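Local atomic coordinates of afamin (Homo sapiens, PDB entry 6FAK), a protein that carries hydrophobic molecules in body fluids, binds vitamin E, and keeps lipidated Wnt proteins soluble and active. Residues C319-R322 with T328-A331; E425-G430 with K525-L530; E125-Y130 with S170-Q175; I346-R351 with E385-M390. All blocks are in the same frame, centred on the assembly; numbering follows the deposited sequence.

The four contacts lie in separate parts of a mostly helical chain. Interactions 2 and 4 are buried. Interactions 1 and 3 are partly buried and lie farther out, with centres about 60 Å apart on opposite sides of the chain's centre. Interaction 1 is an aromatic and aliphatic contact between two consecutive helices. Interaction 2 is a smaller van der Waals contact between helices distant in sequence. Interaction 3 is covalent, through a disulfide. Interaction 4 is polar and centres on one carboxylate oxygen. Helix 346-363 connects two of them: it carries I346-R351 of interaction 4 and also packs on F329 of interaction 1. Helix 376-417 carries E385-M390 and also touches D527 of interaction 2.

Interaction 1: residues C319-R322 with T328-A331; sequences CQER and TFFA
F329 lays one face of its ring on R322, and this pair carries most of the contact. R322 CB stands over the ring in a CH-pi contact, 3.9 Å from the F329 centroid and 17° off the ring normal. The backbone joins in on the same ring. R322 CA is 3.6 Å from F329 CG, and R322 N is 3.6 Å from F329 CD1. The ring thus packs against main chain as well as side chain.

The remaining contacts are van der Waals. E321 CB touches one flank of the F329 ring, 3.8 Å from CD1. On the other flank, R322 CG lies 3.8 Å from F329 CD2. The R322 side chain starts with CG anti to its backbone N (chi1 -177°), which sets CG beside the F330 ring. R322 CD then comes within 4.0 Å of F330 CZ. The two phenylalanines also meet: CD2 of F329 sits over the centre of the F330 ring, 3.8 Å above its plane.

Polar groups stay at the margin. The R322 chain bends at chi3 (66°) and its guanidinium leads away from the other segment. The two rings therefore meet its methylenes; R322 NE and NH2 bond to residues flanking the segments.

Beyond the pair, F329 also packs on Y356 and L360 of helix 346-363, and F330 on F216 of helix 216-225. C319, on the far side of its helix, is disulfide-bonded to C364. Helices 318-324 and 326-339, joined by a tight connection, pack on each other in the second albumin domain, with the phenylalanines turned to helices 346-363 and 216-225.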
# COMPACT_ATOMS: atom_id res chain seq x y z
N CYS A 319 30.32 16.11 -15.65
CA CYS A 319 31.10 15.04 -15.04
C CYS A 319 31.80 15.54 -13.77
O CYS A 319 31.88 14.80 -12.80
CB CYS A 319 32.12 14.45 -16.00
SG CYS A 319 31.40 13.61 -17.42
N GLN A 320 32.24 16.80 -13.78
CA GLN A 320 32.87 17.40 -12.57
C GLN A 320 31.89 17.55 -11.44
O GLN A 320 32.23 17.24 -10.32
CB GLN A 320 33.49 18.79 -12.84
CG GLN A 320 34.44 18.79 -14.00
CD GLN A 320 33.80 19.24 -15.29
OE1 GLN A 320 33.00 18.52 -15.89
NE2 GLN A 320 34.19 20.44 -15.75
N GLU A 321 30.68 18.03 -11.73
CA GLU A 321 29.66 18.20 -10.68
C GLU A 321 29.25 16.85 -10.12
O GLU A 321 29.17 16.64 -8.89
CB GLU A 321 28.48 19.00 -11.21
CG GLU A 321 28.79 20.49 -11.30
CD GLU A 321 27.69 21.29 -12.03
OE1 GLU A 321 26.74 20.65 -12.54
OE2 GLU A 321 27.78 22.55 -12.11
N ARG A 322 29.09 15.89 -11.00
CA ARG A 322 28.77 14.53 -10.55
C ARG A 322 29.89 14.01 -9.63
O ARG A 322 29.63 13.48 -8.54
CB ARG A 322 28.60 13.58 -11.72
CG ARG A 322 28.21 12.21 -11.25
CD ARG A 322 28.55 11.14 -12.21
NE ARG A 322 29.97 10.98 -12.38
CZ ARG A 322 30.48 10.01 -13.12
NH1 ARG A 322 29.69 9.15 -13.74
NH2 ARG A 322 31.80 9.92 -13.29
N THR A 328 24.34 14.23 -4.16
CA THR A 328 23.68 15.51 -4.26
C THR A 328 23.42 15.91 -5.72
O THR A 328 22.40 16.51 -6.03
CB THR A 328 24.43 16.60 -3.47
OG1 THR A 328 24.58 16.18 -2.10
CG2 THR A 328 23.66 17.89 -3.46
N PHE A 329 24.36 15.60 -6.59
CA PHE A 329 24.21 15.89 -8.01
C PHE A 329 22.93 15.18 -8.57
O PHE A 329 22.14 15.77 -9.29
CB PHE A 329 25.46 15.36 -8.76
CG PHE A 329 25.33 15.41 -10.25
CD1 PHE A 329 25.53 16.58 -10.92
CD2 PHE A 329 25.00 14.28 -10.95
CE1 PHE A 329 25.35 16.66 -12.30
CE2 PHE A 329 24.82 14.34 -12.33
CZ PHE A 329 25.00 15.53 -12.99
N PHE A 330 22.80 13.87 -8.30
CA PHE A 330 21.57 13.13 -8.71
C PHE A 330 20.27 13.57 -7.99
O PHE A 330 19.18 13.52 -8.59
CB PHE A 330 21.79 11.60 -8.68
CG PHE A 330 22.78 11.12 -9.72
CD1 PHE A 330 22.52 11.27 -11.06
CD2 PHE A 330 23.99 10.52 -9.35
CE1 PHE A 330 23.46 10.87 -12.02
CE2 PHE A 330 24.92 10.12 -10.28
CZ PHE A 330 24.66 10.31 -11.63
N ALA A 331 20.38 13.96 -6.73
CA ALA A 331 19.23 14.60 -6.05
C ALA A 331 18.76 15.87 -6.76
O ALA A 331 17.56 16.08 -6.95
CB ALA A 331 19.56 14.90 -4.58

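Interaction 2: residues E425-G430 with K525-L530; sequences ELVSLG and KTDRFL
V427 packs its two methyl groups against the backbone and CB of D527. The contact is van der Waals only: methyl groups on a peptide and on methylenes. V427 CG2 lies 3.7 Å from D527 C and 3.8 Å from R528 N, so it rests on the main chain. V427 CG1 meets D527 CB at 3.8 Å. With CG1 anti to the V427 backbone N (chi1 168°), both methyls face the other helix. The V427 and D527 side chains cross at about a right angle. R528 adds a looser touch, with its CG 4.1 Å from V427 CG2. The helices come close here: the CA atoms of V427 and D527 are 6.1 Å apart.

The charged ends look to other partners. D527 OD1 forms a salt bridge with NZ of K407 on helix 376-417, which would probably offset the cost of burying the carboxylate. R528 NE pairs with E424, one turn before S428, so its extended chain reaches back to the helix that carries V427. V427 also packs on R524 and V531 of helix 521-536.

Close packing through a small beta-branched residue joins helices 423-440 and 521-536 here, in the largely helical third albumin domain.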
# COMPACT_ATOMS: atom_id res chain seq x y z
N GLU A 425 -4.74 -14.33 -1.90
CA GLU A 425 -3.77 -13.28 -2.24
C GLU A 425 -3.83 -12.92 -3.73
O GLU A 425 -3.78 -11.74 -4.07
CB GLU A 425 -2.33 -13.69 -1.84
CG GLU A 425 -1.32 -12.62 -2.25
CD GLU A 425 -0.00 -12.66 -1.50
OE1 GLU A 425 0.35 -13.67 -0.84
OE2 GLU A 425 0.69 -11.62 -1.62
N LEU A 426 -3.91 -13.92 -4.60
CA LEU A 426 -3.90 -13.72 -6.03
C LEU A 426 -5.14 -12.93 -6.43
O LEU A 426 -5.06 -12.06 -7.25
CB LEU A 426 -3.81 -15.07 -6.81
CG LEU A 426 -2.41 -15.70 -6.77
CD1 LEU A 426 -2.39 -17.22 -7.01
CD2 LEU A 426 -1.48 -14.96 -7.74
N VAL A 427 -6.26 -13.27 -5.83
CA VAL A 427 -7.50 -12.55 -6.02
C VAL A 427 -7.37 -11.08 -5.61
O VAL A 427 -7.72 -10.21 -6.39
CB VAL A 427 -8.67 -13.26 -5.29
CG1 VAL A 427 -9.92 -12.33 -5.24
CG2 VAL A 427 -9.04 -14.52 -6.05
N SER A 428 -6.84 -10.80 -4.42
CA SER A 428 -6.53 -9.42 -3.97
C SER A 428 -5.64 -8.65 -4.93
O SER A 428 -5.92 -7.51 -5.24
CB SER A 428 -5.93 -9.38 -2.57
OG SER A 428 -6.98 -9.77 -1.77
N LEU A 429 -4.57 -9.28 -5.38
CA LEU A 429 -3.63 -8.65 -6.32
C LEU A 429 -4.26 -8.31 -7.67
O LEU A 429 -3.98 -7.26 -8.27
CB LEU A 429 -2.40 -9.56 -6.51
CG LEU A 429 -1.50 -9.71 -5.31
CD1 LEU A 429 -0.42 -10.78 -5.54
CD2 LEU A 429 -0.82 -8.41 -4.98
N GLY A 430 -5.09 -9.23 -8.18
CA GLY A 430 -5.84 -8.98 -9.37
C GLY A 430 -6.80 -7.80 -9.25
O GLY A 430 -6.86 -6.95 -10.16
N LYS A 525 -15.98 -14.81 -5.19
CA LYS A 525 -16.20 -16.23 -5.49
C LYS A 525 -15.88 -16.63 -6.91
O LYS A 525 -15.26 -17.69 -7.16
CB LYS A 525 -17.66 -16.61 -5.19
CG LYS A 525 -18.30 -17.74 -6.03
CD LYS A 525 -17.76 -19.14 -5.70
CE LYS A 525 -17.84 -20.13 -6.88
NZ LYS A 525 -17.37 -21.51 -6.54
N THR A 526 -16.34 -15.84 -7.86
CA THR A 526 -15.97 -16.01 -9.27
C THR A 526 -14.43 -15.92 -9.48
O THR A 526 -13.85 -16.73 -10.21
CB THR A 526 -16.67 -14.96 -10.12
OG1 THR A 526 -18.08 -15.19 -10.00
CG2 THR A 526 -16.25 -15.02 -11.62
N ASP A 527 -13.83 -14.94 -8.80
CA ASP A 527 -12.40 -14.68 -8.91
C ASP A 527 -11.60 -15.87 -8.35
O ASP A 527 -10.61 -16.29 -8.96
CB ASP A 527 -12.04 -13.37 -8.22
CG ASP A 527 -12.55 -12.14 -8.96
OD1 ASP A 527 -13.14 -12.22 -10.06
OD2 ASP A 527 -12.34 -11.03 -8.45
N ARG A 528 -12.05 -16.42 -7.24
CA ARG A 528 -11.40 -17.58 -6.65
C ARG A 528 -11.50 -18.80 -7.49
O ARG A 528 -10.54 -19.54 -7.60
CB ARG A 528 -11.93 -17.95 -5.28
CG ARG A 528 -11.73 -16.93 -4.20
CD ARG A 528 -12.37 -17.53 -2.95
NE ARG A 528 -12.39 -16.58 -1.86
CZ ARG A 528 -13.45 -15.92 -1.38
NH1 ARG A 528 -14.67 -16.11 -1.89
NH2 ARG A 528 -13.28 -15.07 -0.36
N PHE A 529 -12.67 -18.98 -8.10
CA PHE A 529 -12.86 -20.08 -9.07
C PHE A 529 -11.82 -20.05 -10.19
O PHE A 529 -11.17 -21.08 -10.51
CB PHE A 529 -14.32 -20.08 -9.60
CG PHE A 529 -14.57 -21.07 -10.69
CD1 PHE A 529 -14.34 -20.73 -12.03
CD2 PHE A 529 -15.04 -22.33 -10.39
CE1 PHE A 529 -14.53 -21.66 -13.05
CE2 PHE A 529 -15.22 -23.28 -11.41
CZ PHE A 529 -14.96 -22.93 -12.76
N LEU A 530 -11.67 -18.88 -10.80
CA LEU A 530 -10.73 -18.73 -11.91
C LEU A 530 -9.29 -19.02 -11.51
O LEU A 530 -8.58 -19.74 -12.24
CB LEU A 530 -10.83 -17.37 -12.55
CG LEU A 530 -9.88 -17.14 -13.72
CD1 LEU A 530 -9.94 -18.13 -14.86
CD2 LEU A 530 -10.17 -15.76 -14.27

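Interaction 3: residues E125-Y130 with S170-Q175; sequences EKCQAY and SCCEEQ. With EDO (1,2-ethanediol), chain S.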
# COMPACT_ATOMS: atom_id res chain seq x y z
N GLU A 125 -28.11 -1.87 17.30
CA GLU A 125 -27.18 -1.93 18.46
C GLU A 125 -25.91 -1.07 18.27
O GLU A 125 -25.45 -0.42 19.21
CB GLU A 125 -26.79 -3.37 18.79
CG GLU A 125 -27.95 -4.22 19.28
CD GLU A 125 -28.48 -3.83 20.66
OE1 GLU A 125 -29.64 -4.19 20.98
OE2 GLU A 125 -27.75 -3.18 21.43
N LYS A 126 -25.37 -1.04 17.06
CA LYS A 126 -24.26 -0.13 16.76
C LYS A 126 -24.64 1.30 17.10
O LYS A 126 -23.85 2.04 17.70
CB LYS A 126 -23.89 -0.22 15.27
CG LYS A 126 -22.71 0.60 14.83
CD LYS A 126 -22.49 0.44 13.32
CE LYS A 126 -21.07 0.05 12.96
NZ LYS A 126 -21.04 -0.66 11.65
N CYS A 127 -25.86 1.69 16.71
CA CYS A 127 -26.31 3.06 16.95
C CYS A 127 -26.56 3.31 18.42
O CYS A 127 -26.13 4.34 18.95
CB CYS A 127 -27.50 3.41 16.06
SG CYS A 127 -27.03 3.56 14.34
N GLN A 128 -27.20 2.35 19.08
CA GLN A 128 -27.39 2.38 20.54
C GLN A 128 -26.05 2.50 21.24
O GLN A 128 -25.90 3.32 22.16
CB GLN A 128 -28.08 1.11 21.04
CG GLN A 128 -29.58 1.05 20.86
CD GLN A 128 -30.22 0.15 21.91
OE1 GLN A 128 -30.91 0.63 22.82
NE2 GLN A 128 -29.97 -1.16 21.81
N ALA A 129 -25.08 1.68 20.82
CA ALA A 129 -23.72 1.69 21.40
C ALA A 129 -23.07 3.04 21.20
O ALA A 129 -22.42 3.56 22.11
CB ALA A 129 -22.83 0.61 20.79
N TYR A 130 -23.25 3.61 20.01
CA TYR A 130 -22.73 4.93 19.73
C TYR A 130 -23.28 6.00 20.70
O TYR A 130 -22.54 6.91 21.11
CB TYR A 130 -22.99 5.32 18.27
CG TYR A 130 -22.35 6.63 17.91
CD1 TYR A 130 -20.96 6.74 17.89
CD2 TYR A 130 -23.12 7.78 17.64
CE1 TYR A 130 -20.35 7.94 17.58
CE2 TYR A 130 -22.50 8.99 17.34
CZ TYR A 130 -21.11 9.06 17.31
OH TYR A 130 -20.45 10.22 17.00
N SER A 170 -23.94 10.22 11.46
CA SER A 170 -24.88 10.65 10.42
C SER A 170 -25.95 9.57 10.06
O SER A 170 -27.14 9.86 9.97
CB SER A 170 -24.14 10.99 9.16
OG SER A 170 -25.05 11.27 8.10
N CYS A 171 -25.48 8.34 9.86
CA CYS A 171 -26.35 7.22 9.51
C CYS A 171 -27.30 6.76 10.63
O CYS A 171 -28.39 6.24 10.34
CB CYS A 171 -25.51 6.03 9.01
SG CYS A 171 -24.76 6.30 7.37
N CYS A 172 -26.91 6.94 11.89
CA CYS A 172 -27.80 6.66 13.04
C CYS A 172 -29.00 7.60 13.17
O CYS A 172 -29.94 7.31 13.90
CB CYS A 172 -26.98 6.58 14.35
SG CYS A 172 -25.80 5.19 14.29
N GLU A 173 -28.98 8.71 12.43
CA GLU A 173 -30.13 9.62 12.31
C GLU A 173 -31.10 9.29 11.13
O GLU A 173 -32.10 9.99 10.93
CB GLU A 173 -29.60 11.06 12.12
CG GLU A 173 -28.72 11.60 13.24
CD GLU A 173 -27.95 12.88 12.88
OE1 GLU A 173 -27.79 13.22 11.67
OE2 GLU A 173 -27.47 13.54 13.83
N GLU A 174 -30.79 8.28 10.32
CA GLU A 174 -31.58 7.97 9.13
C GLU A 174 -32.57 6.85 9.43
O GLU A 174 -32.36 6.10 10.38
CB GLU A 174 -30.70 7.60 7.93
CG GLU A 174 -29.97 8.86 7.43
CD GLU A 174 -29.22 8.75 6.12
OE1 GLU A 174 -29.41 7.77 5.37
OE2 GLU A 174 -28.40 9.70 5.85
N GLN A 175 -33.55 6.71 8.55
CA GLN A 175 -34.56 5.63 8.63
C GLN A 175 -34.00 4.29 8.15
O GLN A 175 -34.11 3.29 8.83
CB GLN A 175 -35.76 5.98 7.76
CG GLN A 175 -36.46 7.29 8.12
CD GLN A 175 -37.70 7.05 8.94
OE1 GLN A 175 -38.82 7.48 8.56
NE2 GLN A 175 -37.52 6.34 10.06
C1 EDO S . -29.76 13.20 8.64
O1 EDO S . -31.14 13.59 8.48
C2 EDO S . -29.31 12.31 7.49
O2 EDO S . -28.06 11.61 7.76
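The hydroxyl O2 of the bound 1,2-ethanediol is gripped by three oxygens of S170-Q175. E174 OE2 is the nearest, 2.7 Å from O2. S170 O and S170 OG each lie 3.0 Å from O2. O2 has one proton to give, within reach of both S170 O and E174 OE2; S170 OG may in turn donate to O2, and how the protons are shared is not settled. E174 CG lies 3.4 Å from the diol O2, and the chain, extended beyond CG, carries OE2 to the hydroxyl. With an alanine here, the diol would probably lose its nearest polar partner and be freer to turn about S170. The diol probably comes from the crystallisation liquor.

The two segments are joined covalently: C127 SG and C172 SG bond at 2.0 Å, with chi3 -78°. C127 CB and C172 CB are 3.6 Å apart. Helix 123-132 is thereby tied to a type I turn, C171 to E174. C171 is bonded to C180, so adjacent cysteines lead to two separate partners. This is the paired disulfide pattern of the albumin family. The two bonds fix the turn covalently to helices 123-132 and 177-209, which suits a secreted protein.

Interaction 4: residues I346-R351 with E385-M390; sequences IPELLR and EKSLKM. With NAG (2-acetamido-2-deoxy-beta-D-glucopyranose), chain D.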
# COMPACT_ATOMS: atom_id res chain seq x y z
N ILE A 346 5.97 8.36 -10.54
CA ILE A 346 7.13 8.27 -9.68
C ILE A 346 8.09 7.18 -10.15
O ILE A 346 9.27 7.46 -10.25
CB ILE A 346 6.75 8.17 -8.18
CG1 ILE A 346 5.81 9.32 -7.73
CG2 ILE A 346 7.99 8.16 -7.31
CD1 ILE A 346 6.32 10.73 -7.99
N PRO A 347 7.61 5.95 -10.48
CA PRO A 347 8.52 4.92 -11.02
C PRO A 347 9.23 5.32 -12.35
O PRO A 347 10.41 5.06 -12.51
CB PRO A 347 7.60 3.69 -11.21
CG PRO A 347 6.44 3.91 -10.35
CD PRO A 347 6.28 5.40 -10.14
N GLU A 348 8.50 6.06 -13.22
CA GLU A 348 9.07 6.56 -14.45
C GLU A 348 10.20 7.56 -14.14
O GLU A 348 11.23 7.49 -14.72
CB GLU A 348 8.03 7.18 -15.40
CG GLU A 348 8.67 7.55 -16.77
CD GLU A 348 9.18 6.33 -17.57
OE1 GLU A 348 8.65 5.21 -17.39
OE2 GLU A 348 10.08 6.50 -18.42
N LEU A 349 9.97 8.47 -13.20
CA LEU A 349 11.04 9.42 -12.83
C LEU A 349 12.27 8.70 -12.28
O LEU A 349 13.35 9.06 -12.60
CB LEU A 349 10.54 10.40 -11.81
CG LEU A 349 9.47 11.35 -12.33
CD1 LEU A 349 8.77 12.03 -11.18
CD2 LEU A 349 10.05 12.35 -13.30
N LEU A 350 12.07 7.67 -11.45
CA LEU A 350 13.20 6.93 -10.91
C LEU A 350 13.92 6.10 -11.96
O LEU A 350 15.12 5.95 -11.86
CB LEU A 350 12.77 6.02 -9.75
CG LEU A 350 12.07 6.84 -8.65
CD1 LEU A 350 11.52 5.86 -7.61
CD2 LEU A 350 12.97 7.86 -8.03
N ARG A 351 13.20 5.55 -12.97
CA ARG A 351 13.85 4.92 -14.09
C ARG A 351 14.77 5.92 -14.86
O ARG A 351 15.90 5.58 -15.21
CB ARG A 351 12.83 4.24 -15.04
CG ARG A 351 12.18 3.00 -14.42
CD ARG A 351 11.36 2.28 -15.46
NE ARG A 351 10.09 2.95 -15.70
CZ ARG A 351 8.93 2.74 -15.09
NH1 ARG A 351 8.86 1.94 -14.04
NH2 ARG A 351 7.85 3.38 -15.49
N GLU A 385 8.50 6.66 -23.85
CA GLU A 385 7.62 6.20 -24.92
C GLU A 385 7.24 4.76 -24.77
O GLU A 385 6.11 4.43 -25.02
CB GLU A 385 8.29 6.37 -26.29
CG GLU A 385 8.28 7.80 -26.76
CD GLU A 385 6.92 8.26 -27.24
OE1 GLU A 385 6.12 7.40 -27.68
OE2 GLU A 385 6.68 9.49 -27.20
N LYS A 386 8.19 3.89 -24.43
CA LYS A 386 7.89 2.49 -24.17
C LYS A 386 6.89 2.34 -23.04
O LYS A 386 5.95 1.57 -23.15
CB LYS A 386 9.15 1.67 -23.88
CG LYS A 386 10.04 1.47 -25.11
CD LYS A 386 11.40 0.86 -24.79
CE LYS A 386 12.28 0.80 -26.04
NZ LYS A 386 13.08 -0.44 -26.10
N SER A 387 7.08 3.07 -21.94
CA SER A 387 6.18 2.94 -20.78
C SER A 387 4.80 3.43 -21.17
O SER A 387 3.80 2.78 -20.88
CB SER A 387 6.70 3.73 -19.57
OG SER A 387 8.02 3.32 -19.25
N LEU A 388 4.77 4.56 -21.85
CA LEU A 388 3.53 5.18 -22.26
C LEU A 388 2.73 4.29 -23.22
O LEU A 388 1.53 4.10 -23.03
CB LEU A 388 3.85 6.50 -22.90
CG LEU A 388 2.75 7.39 -23.40
CD1 LEU A 388 1.75 7.72 -22.30
CD2 LEU A 388 3.41 8.65 -23.94
N LYS A 389 3.39 3.70 -24.21
CA LYS A 389 2.73 2.76 -25.12
C LYS A 389 2.11 1.57 -24.38
O LYS A 389 1.04 1.10 -24.76
CB LYS A 389 3.70 2.23 -26.19
CG LYS A 389 4.22 3.30 -27.16
CD LYS A 389 3.67 3.20 -28.58
CE LYS A 389 2.27 3.80 -28.73
NZ LYS A 389 2.31 5.28 -28.91
N MET A 390 2.78 1.07 -23.35
CA MET A 390 2.28 -0.07 -22.56
C MET A 390 1.00 0.30 -21.82
O MET A 390 0.00 -0.44 -21.86
CB MET A 390 3.32 -0.59 -21.56
CG MET A 390 4.43 -1.42 -22.22
SD MET A 390 5.71 -2.02 -21.07
CE MET A 390 7.11 -2.19 -22.18
C1 NAG D . 9.64 12.20 -27.53
C2 NAG D . 8.39 12.70 -26.81
C3 NAG D . 7.31 13.14 -27.79
C4 NAG D . 7.87 14.04 -28.88
C5 NAG D . 9.12 13.42 -29.50
C6 NAG D . 9.73 14.32 -30.58
C7 NAG D . 8.05 11.67 -24.63
C8 NAG D . 7.42 10.54 -23.88
N2 NAG D . 7.85 11.67 -25.95
O3 NAG D . 6.27 13.83 -27.09
O4 NAG D . 6.87 14.24 -29.89
O5 NAG D . 10.09 13.17 -28.48
O6 NAG D . 10.23 15.53 -29.99
O7 NAG D . 8.70 12.53 -24.07
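E348 reaches across to S387 through a side chain that turns on the way. From CB, CG leaves anti to the backbone N, and the bend at chi2 (64°) swings the carboxylate round. CD then lies 3.6 Å from S387 OG. S387 OG donates to E348 OE1 at 2.7 Å, on the syn side, tilted out of the carboxylate plane. R351 NH2 forms a salt bridge to the same E348 OE1 at 2.8 Å, on the anti side and also tilted. R351 NE adds a longer bond to E348 OE1, 3.2 Å, from above the plane. R351 thus grips side-on, both nitrogens on one oxygen. OE2 bonds T384 OG1. A leucine in place of E348 would probably leave S387 OG without this acceptor and R351 without one of its charged mates.

S387 OG also bonds the backbone O of T383, and R351 NH2 pairs with D451. Two residues before S387, E385 OE2 accepts from N2 of an attached N-acetylglucosamine at 2.8 Å.

I346, P347 and L350 line the site of a bound polyether. The carboxylate-centred network joins a helix of the second albumin domain to helix 376-417, which runs on into the third. The first turns of helix 346-363 face helix 376-417 here. Helix 446-462 flanks both, through D451 against P347 and F447 against S387. Helix 216-225 packs on I346, L349 and L350.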